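Local coordinates for protein putative histidinol-phosphate aminotransferase (Erwinia carotovora atroseptica, PDB 3LY1) that probably acts as a pyridoxal-phosphate-dependent transaminase of the histidinol-phosphate aminotransferase subfamily, carrying the cofactor in its active site, at residues A[297-302]-A[326-331]. Sequence-based numbering, arbitrary orientation. Where two conformers were deposited one is given.
Sequences HQLVVP and NWCRIS
Strands 294-298 and 327-331, joined through helix 303-312 and strand 315-316, run antiparallel as a two-stranded sheet in the C-terminal part of this fold-type I aminotransferase, a member of the class-II family. H297 and C328 form a hydrogen-bonded pair: H297 N donates to C328 O (3.0 Å), and C328 N returns a bond to H297 O, nearly along the C=O axis. Next comes the non-hydrogen-bonded pair Q298 and W327, after which L299 N still reaches N326 O (2.8 Å), extending the ladder past the first strand's end.

On the face bearing Q298 and W327, the indole is wide enough to span the neighbouring strand. W327 CG is anti to its carbonyl carbon (chi1 -70°), and Q298 CB sits over the six-membered ring, 3.9 Å from its centroid, in a CH-pi contact. Glutamine suits this partly exposed place: CB and CG cover the indole, and the extended chain keeps its polar amide alongside, 32° from the ring plane, with Q298 OE1 3.7 Å from W327 CZ2. W125 meets the same indole edge-to-face.

The face of H297 and C328 is buried, packed by L276 and L280 of helix 259-283 and by L303 and Y306 of helix 303-312. Cysteine's slim, polarisable thiol fits among L299, Y306 and the imidazole; L299 CD1 lies 3.8 Å from C328 SG. I330 CG1 approaches the imidazole at its edge. On the other face, R329 NH1 hydrogen-bonds OD1 of N152, which binds the pyridoxal phosphate, linking strand to cofactor site. Histidine serves two partners: its crowded rotamer (chi1 75°) lets ND1-H donate to Q298 O (2.9 Å) from above the carbonyl plane, helping fix the ring's rotation, while its flat face receives C328 SG in a sulfur-aromatic contact, offset toward the rim and 3.2 Å from H297 NE2.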
loop_
_atom_site.group_PDB
_atom_site.type_symbol
_atom_site.label_atom_id
_atom_site.label_comp_id
_atom_site.label_asym_id
_atom_site.label_seq_id
_atom_site.Cartn_x
_atom_site.Cartn_y
_atom_site.Cartn_z
ATOM N N HIS A 297 -12.373 -27.072 -11.804
ATOM C CA HIS A 297 -12.781 -28.343 -12.428
ATOM C C HIS A 297 -11.658 -29.367 -12.506
ATOM O O HIS A 297 -10.458 -29.027 -12.410
ATOM C CB HIS A 297 -13.429 -28.128 -13.787
ATOM C CG HIS A 297 -12.488 -27.788 -14.914
ATOM N ND1 HIS A 297 -11.824 -28.752 -15.643
ATOM C CD2 HIS A 297 -12.185 -26.601 -15.502
ATOM C CE1 HIS A 297 -11.138 -28.172 -16.624
ATOM N NE2 HIS A 297 -11.342 -26.863 -16.563
ATOM N N GLN A 298 -12.086 -30.619 -12.675
ATOM C CA GLN A 298 -11.195 -31.753 -12.673
ATOM C C GLN A 298 -10.579 -31.952 -14.045
ATOM O O GLN A 298 -11.117 -31.490 -15.055
ATOM C CB GLN A 298 -11.968 -33.013 -12.247
ATOM C CG GLN A 298 -11.088 -34.119 -11.711
ATOM C CD GLN A 298 -11.895 -35.354 -11.279
ATOM O OE1 GLN A 298 -12.998 -35.232 -10.773
ATOM N NE2 GLN A 298 -11.331 -36.536 -11.489
ATOM N N LEU A 299 -9.411 -32.587 -14.058
ATOM C CA LEU A 299 -8.740 -32.968 -15.292
ATOM C C LEU A 299 -8.444 -34.451 -15.282
ATOM O O LEU A 299 -8.199 -35.036 -14.211
ATOM C CB LEU A 299 -7.434 -32.207 -15.463
ATOM C CG LEU A 299 -7.575 -30.713 -15.711
ATOM C CD1 LEU A 299 -6.218 -29.981 -15.601
ATOM C CD2 LEU A 299 -8.256 -30.484 -17.092
ATOM N N VAL A 300 -8.446 -35.051 -16.471
ATOM C CA VAL A 300 -7.987 -36.422 -16.647
ATOM C C VAL A 300 -6.555 -36.478 -17.231
ATOM O O VAL A 300 -5.892 -37.512 -17.132
ATOM C CB VAL A 300 -9.031 -37.292 -17.424
ATOM C CG1 VAL A 300 -10.315 -37.416 -16.576
ATOM C CG2 VAL A 300 -9.376 -36.716 -18.748
ATOM N N VAL A 301 -6.078 -35.381 -17.814
ATOM C CA VAL A 301 -4.680 -35.261 -18.253
ATOM C C VAL A 301 -3.875 -34.521 -17.179
ATOM O O VAL A 301 -4.466 -33.865 -16.315
ATOM C CB VAL A 301 -4.586 -34.498 -19.580
ATOM C CG1 VAL A 301 -5.462 -35.169 -20.614
ATOM C CG2 VAL A 301 -4.985 -33.025 -19.388
ATOM N N PRO A 302 -2.531 -34.640 -17.208
ATOM C CA PRO A 302 -1.738 -33.868 -16.245
ATOM C C PRO A 302 -1.979 -32.346 -16.335
ATOM O O PRO A 302 -2.025 -31.756 -17.439
ATOM C CB PRO A 302 -0.278 -34.247 -16.587
ATOM C CG PRO A 302 -0.385 -35.657 -17.208
ATOM C CD PRO A 302 -1.696 -35.581 -17.990
ATOM N N ASN A 326 -5.103 -32.708 -9.456
ATOM C CA ASN A 326 -5.725 -33.062 -10.735
ATOM C C ASN A 326 -6.886 -32.115 -11.074
ATOM O O ASN A 326 -7.829 -32.500 -11.780
ATOM C CB ASN A 326 -6.198 -34.533 -10.729
ATOM C CG ASN A 326 -5.053 -35.542 -10.536
ATOM O OD1 ASN A 326 -3.875 -35.199 -10.619
ATOM N ND2 ASN A 326 -5.415 -36.796 -10.275
ATOM N N TRP A 327 -6.801 -30.879 -10.570
ATOM C CA TRP A 327 -7.857 -29.850 -10.741
ATOM C C TRP A 327 -7.218 -28.579 -11.259
ATOM O O TRP A 327 -6.013 -28.338 -11.015
ATOM C CB TRP A 327 -8.580 -29.581 -9.414
ATOM C CG TRP A 327 -9.444 -30.733 -8.971
ATOM C CD1 TRP A 327 -9.010 -31.949 -8.499
ATOM C CD2 TRP A 327 -10.872 -30.801 -8.986
ATOM N NE1 TRP A 327 -10.087 -32.752 -8.210
ATOM C CE2 TRP A 327 -11.238 -32.073 -8.507
ATOM C CE3 TRP A 327 -11.882 -29.905 -9.341
ATOM C CZ2 TRP A 327 -12.558 -32.466 -8.397
ATOM C CZ3 TRP A 327 -13.197 -30.304 -9.238
ATOM C CH2 TRP A 327 -13.523 -31.579 -8.756
ATOM N N CYS A 328 -7.992 -27.793 -11.989
ATOM C CA CYS A 328 -7.539 -26.499 -12.457
ATOM C C CYS A 328 -8.578 -25.404 -12.157
ATOM O O CYS A 328 -9.790 -25.630 -12.186
ATOM C CB CYS A 328 -7.201 -26.511 -13.959
ATOM S SG CYS A 328 -8.538 -27.021 -15.037
ATOM N N ARG A 329 -8.071 -24.215 -11.866
ATOM C CA ARG A 329 -8.903 -23.075 -11.625
ATOM C C ARG A 329 -8.837 -22.219 -12.864
ATOM O O ARG A 329 -7.741 -21.767 -13.276
ATOM C CB ARG A 329 -8.405 -22.266 -10.409
ATOM C CG ARG A 329 -9.436 -21.174 -10.020
ATOM C CD ARG A 329 -8.840 -20.134 -9.035
ATOM N NE ARG A 329 -7.821 -19.337 -9.722
ATOM C CZ ARG A 329 -6.942 -18.558 -9.122
ATOM N NH1 ARG A 329 -6.912 -18.480 -7.795
ATOM N NH2 ARG A 329 -6.065 -17.883 -9.853
ATOM N N ILE A 330 -9.997 -22.031 -13.483
ATOM C CA ILE A 330 -10.124 -21.292 -14.705
ATOM C C ILE A 330 -10.882 -20.013 -14.390
ATOM O O ILE A 330 -12.043 -20.075 -14.023
ATOM C CB ILE A 330 -10.988 -22.059 -15.738
ATOM C CG1 ILE A 330 -10.432 -23.445 -16.027
ATOM C CG2 ILE A 330 -11.137 -21.233 -17.010
ATOM C CD1 ILE A 330 -8.995 -23.478 -16.542
ATOM N N SER A 331 -10.252 -18.848 -14.499
ATOM C CA SER A 331 -11.023 -17.598 -14.290
ATOM C C SER A 331 -12.035 -17.347 -15.413
ATOM O O SER A 331 -11.880 -17.771 -16.569
ATOM C CB SER A 331 -10.109 -16.357 -14.058
ATOM O OG SER A 331 -9.033 -16.698 -13.151
#